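DUF5037 domain-containing protein (Ruminococcus gnavus, PDB 4GL6) is of unknown function and belongs to the DUF5037 family, its single chain pairing an antiparallel sheet with a mixed sheet and helices. Local coordinates at residues Lys47-His52 with Gly76-Ala81; Tyr100-Ile105 with Gly200-Asn205; Glu109-Ile114 with Asp127-Ser132; Glu165-Lys170 with Asp225-Asn230. All blocks are in the same frame, centred on the assembly; numbering follows the deposited sequence.

Contact 1. Residues Lys47-His52 with Gly76-Ala81; sequences KNDPKH and GQRLLA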
loop_
_atom_site.group_PDB
_atom_site.type_symbol
_atom_site.label_atom_id
_atom_site.label_comp_id
_atom_site.label_asym_id
_atom_site.label_seq_id
_atom_site.Cartn_x
_atom_site.Cartn_y
_atom_site.Cartn_z
ATOM N N LYS A 47 -1.824 -11.575 -11.815
ATOM C CA LYS A 47 -2.686 -11.293 -12.978
ATOM C C LYS A 47 -4.117 -10.991 -12.527
ATOM O O LYS A 47 -4.782 -10.184 -13.150
ATOM C CB LYS A 47 -2.664 -12.437 -14.010
ATOM C CG LYS A 47 -1.349 -12.653 -14.772
ATOM C CD LYS A 47 -0.970 -11.517 -15.716
ATOM C CE LYS A 47 0.215 -11.923 -16.589
ATOM N NZ LYS A 47 0.696 -10.817 -17.457
ATOM N N ASN A 48 -4.559 -11.620 -11.434
ATOM C CA ASN A 48 -5.888 -11.366 -10.856
ATOM C C ASN A 48 -6.074 -10.030 -10.162
ATOM O O ASN A 48 -7.206 -9.652 -9.939
ATOM C CB ASN A 48 -6.284 -12.477 -9.877
ATOM C CG ASN A 48 -6.395 -13.819 -10.547
ATOM O OD1 ASN A 48 -6.642 -13.916 -11.755
ATOM N ND2 ASN A 48 -6.207 -14.875 -9.765
ATOM N N ASP A 49 -4.992 -9.336 -9.801
ATOM C CA ASP A 49 -5.048 -7.993 -9.151
ATOM C C ASP A 49 -3.989 -7.107 -9.823
ATOM O O ASP A 49 -3.132 -6.517 -9.171
ATOM C CB ASP A 49 -4.805 -8.165 -7.640
ATOM C CG ASP A 49 -5.199 -6.952 -6.811
ATOM O OD1 ASP A 49 -5.734 -5.936 -7.338
ATOM O OD2 ASP A 49 -4.975 -7.055 -5.593
ATOM N N PRO A 50 -4.087 -6.978 -11.150
ATOM C CA PRO A 50 -3.033 -6.344 -11.933
ATOM C C PRO A 50 -2.766 -4.858 -11.728
ATOM O O PRO A 50 -1.712 -4.402 -12.159
ATOM C CB PRO A 50 -3.503 -6.586 -13.371
ATOM C CG PRO A 50 -4.987 -6.512 -13.276
ATOM C CD PRO A 50 -5.348 -7.054 -11.921
ATOM N N LYS A 51 -3.683 -4.116 -11.109
ATOM C CA LYS A 51 -3.486 -2.671 -10.925
ATOM C C LYS A 51 -2.720 -2.304 -9.638
ATOM O O LYS A 51 -2.335 -1.149 -9.505
ATOM C CB LYS A 51 -4.837 -1.943 -10.926
ATOM C CG LYS A 51 -5.726 -2.150 -12.149
ATOM C CD LYS A 51 -5.310 -1.352 -13.390
ATOM C CE LYS A 51 -6.335 -1.536 -14.517
ATOM N NZ LYS A 51 -6.185 -0.569 -15.640
ATOM N N HIS A 52 -2.490 -3.259 -8.720
ATOM C CA HIS A 52 -1.841 -2.999 -7.412
ATOM C C HIS A 52 -0.565 -3.758 -7.159
ATOM O O HIS A 52 -0.585 -4.877 -6.593
ATOM C CB HIS A 52 -2.821 -3.279 -6.308
ATOM C CG HIS A 52 -3.967 -2.336 -6.311
ATOM N ND1 HIS A 52 -3.895 -1.127 -5.723
ATOM C CD2 HIS A 52 -5.215 -2.423 -6.900
ATOM C CE1 HIS A 52 -5.049 -0.493 -5.893
ATOM N NE2 HIS A 52 -5.862 -1.285 -6.619
ATOM N N GLY A 76 2.441 -12.030 1.408
ATOM C CA GLY A 76 1.582 -11.985 2.611
ATOM C C GLY A 76 1.235 -10.541 2.939
ATOM O O GLY A 76 0.086 -10.189 3.241
ATOM N N GLN A 77 2.263 -9.719 2.835
ATOM C CA GLN A 77 2.183 -8.284 2.978
ATOM C C GLN A 77 1.149 -7.684 2.006
ATOM O O GLN A 77 0.338 -6.847 2.398
ATOM C CB GLN A 77 3.582 -7.720 2.690
ATOM C CG GLN A 77 3.858 -6.337 3.182
ATOM C CD GLN A 77 5.330 -5.989 3.045
ATOM O OE1 GLN A 77 6.125 -6.105 3.995
ATOM N NE2 GLN A 77 5.713 -5.645 1.835
ATOM N N ARG A 78 1.193 -8.113 0.745
ATOM C CA ARG A 78 0.257 -7.638 -0.293
ATOM C C ARG A 78 -1.189 -7.992 0.017
ATOM O O ARG A 78 -2.080 -7.169 -0.185
ATOM C CB ARG A 78 0.633 -8.172 -1.693
ATOM C CG ARG A 78 -0.394 -7.952 -2.809
ATOM C CD ARG A 78 -0.729 -6.473 -2.978
ATOM N NE ARG A 78 -2.086 -6.258 -3.469
ATOM C CZ ARG A 78 -2.772 -5.115 -3.366
ATOM N NH1 ARG A 78 -2.271 -4.043 -2.765
ATOM N NH2 ARG A 78 -4.003 -5.054 -3.847
ATOM N N LEU A 79 -1.411 -9.215 0.474
ATOM C CA LEU A 79 -2.747 -9.657 0.845
ATOM C C LEU A 79 -3.316 -8.806 1.987
ATOM O O LEU A 79 -4.523 -8.526 1.993
ATOM C CB LEU A 79 -2.746 -11.137 1.234
ATOM C CG LEU A 79 -2.362 -12.151 0.153
ATOM C CD1 LEU A 79 -2.233 -13.542 0.785
ATOM C CD2 LEU A 79 -3.362 -12.141 -0.986
ATOM N N LEU A 80 -2.460 -8.391 2.933
ATOM C CA LEU A 80 -2.887 -7.509 4.029
ATOM C C LEU A 80 -3.238 -6.108 3.454
ATOM O O LEU A 80 -4.272 -5.547 3.809
ATOM C CB LEU A 80 -1.857 -7.463 5.174
ATOM C CG LEU A 80 -1.728 -8.686 6.113
ATOM C CD1 LEU A 80 -0.515 -8.553 7.028
ATOM C CD2 LEU A 80 -2.966 -8.908 6.979
ATOM N N ALA A 81 -2.406 -5.591 2.548
ATOM C CA ALA A 81 -2.680 -4.326 1.833
ATOM C C ALA A 81 -3.991 -4.384 1.065
ATOM O O ALA A 81 -4.764 -3.440 1.131
ATOM C CB ALA A 81 -1.540 -3.938 0.866
#

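Contact 2. Residues Tyr100-Ile105 with Gly200-Asn205; sequences YIQGDI and GDEGSN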
loop_
_atom_site.group_PDB
_atom_site.type_symbol
_atom_site.label_atom_id
_atom_site.label_comp_id
_atom_site.label_asym_id
_atom_site.label_seq_id
_atom_site.Cartn_x
_atom_site.Cartn_y
_atom_site.Cartn_z
ATOM N N TYR A 100 -7.647 5.923 -6.612
ATOM C CA TYR A 100 -6.688 4.848 -6.458
ATOM C C TYR A 100 -6.357 4.774 -4.968
ATOM O O TYR A 100 -5.911 5.779 -4.385
ATOM C CB TYR A 100 -5.437 5.096 -7.291
ATOM C CG TYR A 100 -4.530 3.883 -7.344
ATOM C CD1 TYR A 100 -3.623 3.615 -6.304
ATOM C CD2 TYR A 100 -4.563 3.006 -8.429
ATOM C CE1 TYR A 100 -2.783 2.503 -6.345
ATOM C CE2 TYR A 100 -3.720 1.898 -8.485
ATOM C CZ TYR A 100 -2.832 1.650 -7.438
ATOM O OH TYR A 100 -2.002 0.565 -7.469
ATOM N N ILE A 101 -6.580 3.604 -4.366
ATOM C CA ILE A 101 -6.313 3.384 -2.956
ATOM C C ILE A 101 -5.076 2.507 -2.878
ATOM O O ILE A 101 -5.098 1.355 -3.315
ATOM C CB ILE A 101 -7.492 2.689 -2.261
ATOM C CG1 ILE A 101 -8.786 3.513 -2.451
ATOM C CG2 ILE A 101 -7.173 2.471 -0.788
ATOM C CD1 ILE A 101 -10.046 2.792 -2.012
ATOM N N GLN A 102 -4.003 3.048 -2.307
ATOM C CA GLN A 102 -2.729 2.335 -2.167
ATOM C C GLN A 102 -2.446 1.992 -0.692
ATOM O O GLN A 102 -2.191 2.882 0.124
ATOM C CB GLN A 102 -1.604 3.194 -2.710
ATOM C CG GLN A 102 -0.281 2.474 -2.860
ATOM C CD GLN A 102 0.842 3.437 -3.111
ATOM O OE1 GLN A 102 1.213 4.203 -2.226
ATOM N NE2 GLN A 102 1.405 3.383 -4.289
ATOM N N GLY A 103 -2.479 0.708 -0.370
ATOM C CA GLY A 103 -2.185 0.233 0.982
ATOM C C GLY A 103 -0.687 0.097 1.155
ATOM O O GLY A 103 -0.025 -0.424 0.266
ATOM N N ASP A 104 -0.169 0.551 2.297
ATOM C CA ASP A 104 1.262 0.545 2.627
ATOM C C ASP A 104 1.465 -0.139 3.980
ATOM O O ASP A 104 1.526 0.516 5.018
ATOM C CB ASP A 104 1.772 2.001 2.615
ATOM C CG ASP A 104 3.274 2.132 2.891
ATOM O OD1 ASP A 104 4.062 1.169 2.751
ATOM O OD2 ASP A 104 3.660 3.253 3.237
ATOM N N ILE A 105 1.524 -1.470 3.933
ATOM C CA ILE A 105 1.712 -2.333 5.098
ATOM C C ILE A 105 3.068 -3.005 4.958
ATOM O O ILE A 105 3.324 -3.615 3.959
ATOM C CB ILE A 105 0.601 -3.386 5.182
ATOM C CG1 ILE A 105 -0.739 -2.690 5.491
ATOM C CG2 ILE A 105 0.890 -4.420 6.278
ATOM C CD1 ILE A 105 -1.969 -3.557 5.354
ATOM N N GLY A 200 5.780 4.704 -2.229
ATOM C CA GLY A 200 7.029 5.405 -2.008
ATOM C C GLY A 200 8.009 5.327 -3.177
ATOM O O GLY A 200 8.832 6.221 -3.301
ATOM N N ASP A 201 7.939 4.277 -4.013
ATOM C CA ASP A 201 8.851 4.079 -5.147
ATOM C C ASP A 201 8.256 4.620 -6.474
ATOM O O ASP A 201 8.696 4.220 -7.562
ATOM C CB ASP A 201 9.210 2.581 -5.266
ATOM C CG ASP A 201 10.613 2.307 -5.904
ATOM O OD1 ASP A 201 11.273 3.212 -6.468
ATOM O OD2 ASP A 201 11.078 1.143 -5.813
ATOM N N GLU A 202 7.306 5.555 -6.388
ATOM C CA GLU A 202 6.653 6.106 -7.590
ATOM C C GLU A 202 7.541 6.948 -8.507
ATOM O O GLU A 202 7.261 7.022 -9.686
ATOM C CB GLU A 202 5.402 6.922 -7.246
ATOM C CG GLU A 202 4.296 6.156 -6.521
ATOM C CD GLU A 202 4.378 6.130 -5.009
ATOM O OE1 GLU A 202 5.365 6.621 -4.431
ATOM O OE2 GLU A 202 3.430 5.595 -4.390
ATOM N N GLY A 203 8.564 7.607 -7.967
ATOM C CA GLY A 203 9.499 8.429 -8.756
ATOM C C GLY A 203 9.299 9.930 -8.647
ATOM O O GLY A 203 8.270 10.378 -8.148
ATOM N N SER A 204 10.286 10.705 -9.132
ATOM C CA SER A 204 10.251 12.168 -9.013
ATOM C C SER A 204 9.103 12.817 -9.794
ATOM O O SER A 204 8.498 13.771 -9.289
ATOM C CB SER A 204 11.615 12.820 -9.336
ATOM O OG SER A 204 12.110 12.458 -10.611
ATOM N N ASN A 205 8.788 12.304 -10.990
ATOM C CA ASN A 205 7.668 12.869 -11.803
ATOM C C ASN A 205 6.302 12.709 -11.128
ATOM O O ASN A 205 5.447 13.577 -11.285
ATOM C CB ASN A 205 7.612 12.336 -13.245
ATOM C CG ASN A 205 7.422 10.822 -13.310
ATOM O OD1 ASN A 205 7.866 10.067 -12.410
ATOM N ND2 ASN A 205 6.750 10.364 -14.378
HETATM O O HOH W 1 1.497 6.782 -2.573
#

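Contact 3. Residues Glu109-Ile114 with Asp127-Ser132; sequences EEWQDI and DLCNQS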
loop_
_atom_site.group_PDB
_atom_site.type_symbol
_atom_site.label_atom_id
_atom_site.label_comp_id
_atom_site.label_asym_id
_atom_site.label_seq_id
_atom_site.Cartn_x
_atom_site.Cartn_y
_atom_site.Cartn_z
ATOM N N GLU A 109 11.051 -8.093 9.741
ATOM C CA GLU A 109 11.866 -9.319 9.649
ATOM C C GLU A 109 11.363 -10.436 10.563
ATOM O O GLU A 109 11.182 -11.564 10.103
ATOM C CB GLU A 109 13.347 -9.023 9.940
ATOM C CG GLU A 109 14.298 -10.190 9.669
ATOM C CD GLU A 109 15.764 -9.860 9.920
ATOM O OE1 GLU A 109 16.080 -9.060 10.831
ATOM O OE2 GLU A 109 16.614 -10.434 9.208
ATOM N N GLU A 110 11.073 -10.080 11.818
ATOM C CA GLU A 110 10.593 -11.018 12.853
ATOM C C GLU A 110 9.394 -11.863 12.413
ATOM O O GLU A 110 9.328 -13.028 12.771
ATOM C CB GLU A 110 10.208 -10.314 14.184
ATOM C CG GLU A 110 11.289 -9.482 14.890
ATOM C CD GLU A 110 11.314 -8.012 14.473
ATOM O OE1 GLU A 110 10.246 -7.371 14.512
ATOM O OE2 GLU A 110 12.405 -7.493 14.125
ATOM N N TRP A 111 8.466 -11.280 11.649
ATOM C CA TRP A 111 7.236 -11.978 11.198
ATOM C C TRP A 111 7.257 -12.578 9.817
ATOM O O TRP A 111 6.315 -13.284 9.447
ATOM C CB TRP A 111 6.019 -11.057 11.308
ATOM C CG TRP A 111 5.838 -10.407 12.661
ATOM C CD1 TRP A 111 6.396 -10.786 13.877
ATOM C CD2 TRP A 111 4.953 -9.294 12.990
ATOM N NE1 TRP A 111 5.986 -9.972 14.882
ATOM C CE2 TRP A 111 5.116 -9.059 14.426
ATOM C CE3 TRP A 111 4.087 -8.479 12.264
ATOM C CZ2 TRP A 111 4.433 -8.051 15.090
ATOM C CZ3 TRP A 111 3.398 -7.467 12.950
ATOM C CH2 TRP A 111 3.568 -7.267 14.332
ATOM N N GLN A 112 8.329 -12.359 9.062
ATOM C CA GLN A 112 8.424 -12.876 7.696
ATOM C C GLN A 112 8.356 -14.393 7.579
ATOM O O GLN A 112 7.862 -14.899 6.580
ATOM C CB GLN A 112 9.651 -12.326 6.994
ATOM C CG GLN A 112 9.461 -10.843 6.712
ATOM C CD GLN A 112 10.689 -10.142 6.230
ATOM O OE1 GLN A 112 11.703 -10.747 5.888
ATOM N NE2 GLN A 112 10.617 -8.840 6.252
ATOM N N ASP A 113 8.808 -15.101 8.613
ATOM C CA ASP A 113 8.715 -16.560 8.651
ATOM C C ASP A 113 7.300 -17.081 8.872
ATOM O O ASP A 113 7.062 -18.248 8.561
ATOM C CB ASP A 113 9.628 -17.141 9.742
ATOM C CG ASP A 113 11.116 -16.947 9.445
ATOM O OD1 ASP A 113 11.495 -16.483 8.335
ATOM O OD2 ASP A 113 11.916 -17.275 10.347
ATOM N N ILE A 114 6.375 -16.257 9.390
ATOM C CA ILE A 114 5.003 -16.720 9.685
ATOM C C ILE A 114 4.326 -17.160 8.376
ATOM O O ILE A 114 4.431 -16.437 7.382
ATOM C CB ILE A 114 4.091 -15.661 10.376
ATOM C CG1 ILE A 114 4.684 -15.145 11.698
ATOM C CG2 ILE A 114 2.724 -16.273 10.713
ATOM C CD1 ILE A 114 3.947 -13.953 12.278
ATOM N N ASP A 127 -3.745 -8.666 16.023
ATOM C CA ASP A 127 -3.313 -9.296 17.281
ATOM C C ASP A 127 -1.793 -9.160 17.439
ATOM O O ASP A 127 -1.317 -8.808 18.518
ATOM C CB ASP A 127 -3.745 -10.775 17.342
ATOM C CG ASP A 127 -2.994 -11.564 18.412
ATOM O OD1 ASP A 127 -3.157 -11.239 19.610
ATOM O OD2 ASP A 127 -2.218 -12.487 18.046
ATOM N N LEU A 128 -1.054 -9.450 16.372
ATOM C CA LEU A 128 0.399 -9.320 16.395
ATOM C C LEU A 128 0.824 -7.866 16.650
ATOM O O LEU A 128 1.714 -7.620 17.462
ATOM C CB LEU A 128 1.037 -9.871 15.112
ATOM C CG LEU A 128 1.405 -11.358 15.058
ATOM C CD1 LEU A 128 0.330 -12.332 15.561
ATOM C CD2 LEU A 128 1.793 -11.652 13.617
ATOM N N CYS A 129 0.155 -6.920 15.996
ATOM C CA CYS A 129 0.501 -5.494 16.140
ATOM C C CYS A 129 0.191 -4.903 17.504
ATOM O O CYS A 129 1.015 -4.164 18.032
ATOM C CB CYS A 129 -0.171 -4.636 15.058
ATOM S SG CYS A 129 0.419 -4.975 13.385
ATOM N N ASN A 130 -0.961 -5.263 18.068
ATOM C CA ASN A 130 -1.444 -4.678 19.318
ATOM C C ASN A 130 -1.017 -5.439 20.590
ATOM O O ASN A 130 -1.844 -6.100 21.221
ATOM C CB ASN A 130 -2.985 -4.546 19.236
ATOM C CG ASN A 130 -3.458 -3.746 18.025
ATOM O OD1 ASN A 130 -2.660 -3.109 17.299
ATOM N ND2 ASN A 130 -4.775 -3.737 17.826
ATOM N N GLN A 131 0.254 -5.357 20.983
ATOM C CA GLN A 131 0.716 -6.061 22.203
ATOM C C GLN A 131 0.357 -5.347 23.521
ATOM O O GLN A 131 -0.028 -6.002 24.494
ATOM C CB GLN A 131 2.226 -6.364 22.149
ATOM C CG GLN A 131 2.650 -7.315 21.032
ATOM C CD GLN A 131 2.100 -8.734 21.211
ATOM O OE1 GLN A 131 1.393 -9.250 20.341
ATOM N NE2 GLN A 131 2.384 -9.346 22.355
ATOM N N SER A 132 0.507 -4.025 23.566
ATOM C CA SER A 132 0.214 -3.233 24.786
ATOM C C SER A 132 0.192 -1.767 24.472
ATOM O O SER A 132 0.521 -1.390 23.343
ATOM C CB SER A 132 1.251 -3.491 25.906
ATOM O OG SER A 132 2.559 -3.084 25.550
#

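Contact 4. Residues Glu165-Lys170 with Asp225-Asn230; sequences EVYRDK and DKFDDN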
loop_
_atom_site.group_PDB
_atom_site.type_symbol
_atom_site.label_atom_id
_atom_site.label_comp_id
_atom_site.label_asym_id
_atom_site.label_seq_id
_atom_site.Cartn_x
_atom_site.Cartn_y
_atom_site.Cartn_z
ATOM N N GLU A 165 -15.177 5.912 10.837
ATOM C CA GLU A 165 -15.746 4.566 11.037
ATOM C C GLU A 165 -14.831 3.442 10.540
ATOM O O GLU A 165 -14.697 2.418 11.225
ATOM C CB GLU A 165 -17.168 4.446 10.435
ATOM C CG GLU A 165 -17.699 2.995 10.377
ATOM C CD GLU A 165 -19.209 2.807 10.338
ATOM O OE1 GLU A 165 -19.977 3.796 10.354
ATOM O OE2 GLU A 165 -19.620 1.621 10.317
ATOM N N VAL A 166 -14.247 3.603 9.353
ATOM C CA VAL A 166 -13.324 2.576 8.816
ATOM C C VAL A 166 -12.119 2.411 9.763
ATOM O O VAL A 166 -11.823 1.302 10.230
ATOM C CB VAL A 166 -12.851 2.921 7.393
ATOM C CG1 VAL A 166 -11.762 1.972 6.922
ATOM C CG2 VAL A 166 -14.029 2.892 6.433
ATOM N N TYR A 167 -11.480 3.525 10.094
ATOM C CA TYR A 167 -10.308 3.508 10.985
ATOM C C TYR A 167 -10.588 3.065 12.430
ATOM O O TYR A 167 -9.780 2.357 13.020
ATOM C CB TYR A 167 -9.520 4.838 10.876
ATOM C CG TYR A 167 -8.579 4.853 9.677
ATOM C CD1 TYR A 167 -9.072 4.884 8.369
ATOM C CD2 TYR A 167 -7.188 4.808 9.843
ATOM C CE1 TYR A 167 -8.213 4.891 7.266
ATOM C CE2 TYR A 167 -6.324 4.820 8.738
ATOM C CZ TYR A 167 -6.840 4.850 7.457
ATOM O OH TYR A 167 -5.982 4.851 6.385
ATOM N N ARG A 168 -11.738 3.421 12.977
ATOM C CA ARG A 168 -12.095 2.990 14.339
ATOM C C ARG A 168 -12.627 1.544 14.414
ATOM O O ARG A 168 -12.130 0.732 15.191
ATOM C CB ARG A 168 -13.143 3.930 14.923
ATOM C CG ARG A 168 -13.546 3.624 16.366
ATOM C CD ARG A 168 -14.710 4.475 16.831
ATOM N NE ARG A 168 -15.925 4.296 16.010
ATOM C CZ ARG A 168 -16.507 5.207 15.211
ATOM N NH1 ARG A 168 -16.054 6.467 15.088
ATOM N NH2 ARG A 168 -17.602 4.856 14.533
ATOM N N ASP A 169 -13.642 1.247 13.614
ATOM C CA ASP A 169 -14.362 -0.035 13.694
ATOM C C ASP A 169 -13.819 -1.167 12.832
ATOM O O ASP A 169 -13.943 -2.326 13.231
ATOM C CB ASP A 169 -15.860 0.168 13.358
ATOM C CG ASP A 169 -16.524 1.262 14.207
ATOM O OD1 ASP A 169 -16.185 1.405 15.402
ATOM O OD2 ASP A 169 -17.370 2.010 13.668
ATOM N N LYS A 170 -13.243 -0.841 11.671
ATOM C CA LYS A 170 -12.788 -1.858 10.707
ATOM C C LYS A 170 -11.299 -2.190 10.836
ATOM O O LYS A 170 -10.950 -3.363 10.891
ATOM C CB LYS A 170 -13.143 -1.462 9.249
ATOM C CG LYS A 170 -14.637 -1.231 8.957
ATOM C CD LYS A 170 -15.528 -2.474 9.029
ATOM C CE LYS A 170 -17.005 -2.089 8.976
ATOM N NZ LYS A 170 -17.918 -3.243 9.189
ATOM N N ASP A 225 -10.195 6.432 19.554
ATOM C CA ASP A 225 -11.345 6.211 18.672
ATOM C C ASP A 225 -11.544 7.308 17.630
ATOM O O ASP A 225 -12.431 7.188 16.790
ATOM C CB ASP A 225 -12.616 6.001 19.523
ATOM C CG ASP A 225 -12.573 4.693 20.333
ATOM O OD1 ASP A 225 -11.794 3.763 20.005
ATOM O OD2 ASP A 225 -13.339 4.583 21.306
ATOM N N LYS A 226 -10.688 8.328 17.658
ATOM C CA LYS A 226 -10.755 9.493 16.766
ATOM C C LYS A 226 -9.405 9.754 16.124
ATOM O O LYS A 226 -8.386 9.286 16.629
ATOM C CB LYS A 226 -11.163 10.734 17.567
ATOM C CG LYS A 226 -12.491 10.550 18.316
ATOM C CD LYS A 226 -13.335 11.814 18.327
ATOM C CE LYS A 226 -14.699 11.565 18.948
ATOM N NZ LYS A 226 -15.574 12.756 18.781
ATOM N N PHE A 227 -9.417 10.490 15.009
ATOM C CA PHE A 227 -8.195 10.911 14.328
ATOM C C PHE A 227 -7.582 12.049 15.114
ATOM O O PHE A 227 -8.285 12.735 15.866
ATOM C CB PHE A 227 -8.470 11.470 12.926
ATOM C CG PHE A 227 -8.970 10.456 11.945
ATOM C CD1 PHE A 227 -8.168 9.368 11.577
ATOM C CD2 PHE A 227 -10.211 10.612 11.320
ATOM C CE1 PHE A 227 -8.610 8.429 10.655
ATOM C CE2 PHE A 227 -10.657 9.674 10.391
ATOM C CZ PHE A 227 -9.856 8.586 10.055
ATOM N N ASP A 228 -6.291 12.293 14.907
ATOM C CA ASP A 228 -5.624 13.424 15.570
ATOM C C ASP A 228 -6.119 14.777 15.046
ATOM O O ASP A 228 -6.060 15.776 15.766
ATOM C CB ASP A 228 -4.084 13.342 15.470
ATOM C CG ASP A 228 -3.450 12.441 16.534
ATOM O OD1 ASP A 228 -4.139 11.642 17.219
ATOM O OD2 ASP A 228 -2.225 12.546 16.704
ATOM N N ASP A 229 -6.620 14.789 13.813
ATOM C CA ASP A 229 -7.080 16.000 13.145
ATOM C C ASP A 229 -8.615 15.937 12.975
ATOM O O ASP A 229 -9.152 15.023 12.339
ATOM C CB ASP A 229 -6.300 16.141 11.835
ATOM C CG ASP A 229 -4.777 16.238 12.073
ATOM O OD1 ASP A 229 -4.314 17.209 12.722
ATOM O OD2 ASP A 229 -4.046 15.330 11.624
ATOM N N ASN A 230 -9.295 16.898 13.592
ATOM C CA ASN A 230 -10.751 16.988 13.576
ATOM C C ASN A 230 -11.359 17.403 12.214
ATOM O O ASN A 230 -10.643 17.796 11.283
ATOM C CB ASN A 230 -11.242 17.928 14.705
ATOM C CG ASN A 230 -10.765 19.376 14.554
ATOM O OD1 ASN A 230 -10.399 19.835 13.475
ATOM N ND2 ASN A 230 -10.758 20.091 15.654
#

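Contact 1. Residues Lys47-His52 with Gly76-Ala81
Asp49 and Arg78 form a salt bridge in which Arg78 NH2 donates to Asp49 OD2 at 2.8 Å, with an N-H...O angle of 161°. The acceptor lies close to the guanidinium plane, at its edge. Seen from the carboxylate, the donor comes in on the syn side but out of the carboxylate plane, and the two flat groups are turned 55° against each other. Arg78 gets there by a chain that leaves the helix with CG opposite the backbone N and then bends at chi2, swinging the guanidinium toward the loop. A long, charged residue suits this place, since the nearest CA atoms, those of His52 and Arg78, are 8.8 Å apart. The loop, which links two strands of the antiparallel sheet, makes a type I beta turn from Asp49 to His52, and this turn brings both of its contacting residues up to helix 75-95. Arg78 has a second anionic partner, Glu85 on the same helix, which binds NH1, so the cation sits between two carboxylates. Over one face of the guanidinium lies His52 CB, 3.3 Å from Arg78 NH2. The imidazole plane runs only 6° from that of the guanidinium, and the ring itself also meets Tyr100.

Contact 2. Residues Tyr100-Ile105 with Gly200-Asn205
The amide of Gln102 and the carboxylate of Glu202 meet nearly coplanar, their planes 27° apart, as the two side chains reach in from opposite directions. Gln102 NE2 donates to Glu202 OE2 at 3.0 Å; the acceptor lies in the amide plane, while the N-H arrives on the anti side of the oxygen. A water donates both to Gln102 OE1 (2.6 Å) and to Glu202 OE2 (2.9 Å), bridging two acceptors that cannot bond each other. Ser199 OG also bonds Gln102 OE1. Glutamine suits this place because its amide offers Glu202 a donor and the water and Ser199 an acceptor at once. Nearer the strand, Gln102 CB lies at the edge of the Tyr100 ring, in its plane. Glu202 bends at chi2 (89°), folding its carboxylate back onto Gly200 N, which gives weak bonds to both oxygens. The contact joins strand 99-104, an outermost strand of the mixed sheet, to the loop before helix 204-210. A leucine in place of Gln102 would probably leave Glu202 OE2 without its amide donor and the bridging water with one acceptor fewer. Because Glu202 is buried and these donors are neutral, any negative charge on it is likely to be stabilised by dipoles here, not by a cation across the contact.

Contact 3. Residues Glu109-Ile114 with Asp127-Ser132
The indole of Trp111 is laid against the last turn of a helix, with Leu128 over one face and the sulfur of Cys129 at its edge, and no hydrogen bond crosses between the two segments. The joined parts are a type I beta turn, Trp111 to Ile114, in the loop after strand 99-104, and the C-terminal end of helix 122-129, which Asn130 leaves. Leu128 CB makes a CH-pi contact, 3.9 Å from the centroid of the six-membered ring and 17° off its normal. On the same face CD2 of Leu128 stands over the centre of the indole as a whole, so CB and one methyl of this leucine both rest on that face; a broad, flat residue suits a place where one leucine rests on its face. With CG opposite its own carbonyl carbon (chi1 -52°), Trp111 turns its indole toward the helix, and the length of the ring system brings CZ2 within 3.6 Å of Leu128 O. Ile114, brought round by the turn, meets Leu128 tip to tip, CD1 against CD2, and Ile119 of helix 116-119 touches both, closing a small apolar cluster. Lys137 also packs on the tryptophan. At the ring's edge, the sulfur-aromatic contact places Cys129 SG 82° off the ring normal, its nearest ring atom being Trp111 CZ3 at 3.9 Å.

Contact 4. Residues Glu165-Lys170 with Asp225-Asn230
Tyr167 is the first residue of 165-170 to meet the loop 225-230, its side chain reaching Phe227 from helix 156-171. This helix is the crossover of a beta-alpha-beta unit, linking the parallel neighbours 140-147 and 175-182 of the mixed sheet, and it has a wider pi-type turn at 166-170. The loop opposite follows strand 215-220, so the contact ties the outer strand's exit to the crossover helix. Phe227 brings its edge to the base of the tyrosine: CE1 is 3.7 Å from Tyr167 CG, and CZ comes near Tyr167 CB. The ring planes stand 58° apart, centroids 5.5 Å from each other, an oblique pair. Tyrosine suits this buried spot because its ring can pack on Phe227 and on Ile88 of helix 75-95 while its hydroxyl bonds Leu176 O. Arg168 follows, its methylenes lying across the backbone of Asp225: Arg168 CD is 3.5 Å from Asp225 O and 3.7 Å from Asp225 CB. The two charged groups do not pair, since Arg168 bends at chi3 (59°) and turns its guanidinium to its neighbour, the guanidinium and Asp225 carboxylate planes being 81° apart. An alanine in place of Arg168 would probably uncover the carbonyl of Asp225 and leave the Asp169 carboxylate without its cationic mate. Asp169 is gripped side-on by two nitrogens: Arg168 NE bonds Asp169 OD1 from above the carboxylate plane at 3.0 Å, and Arg168 NH2 bonds Asp169 OD2, also at 3.0 Å, from the syn side.

Contacts 1 and 2 lie nearest the middle of the chain, centres about 14 Å apart, and touch: Lys51 O and Tyr100 OH are 2.7 Å apart, a probable hydrogen bond. Helix 75-95 of contact 1 precedes strand 99-104 of contact 2, and the loop 47-52, which meets both this helix and Tyr100 of that strand, links the antiparallel sheet to the edge of the mixed one. Contact 3 is nested in the loop closed by contact 2, with centres about 24 Å apart. Contact 4, about 22 Å from contact 2 between centres, alternates with it along the chain. Helix 75-95 also packs against helix 156-171 of contact 4, so this one helix touches both the antiparallel sheet's loop and the mixed sheet's crossover helix, tying the two parts together.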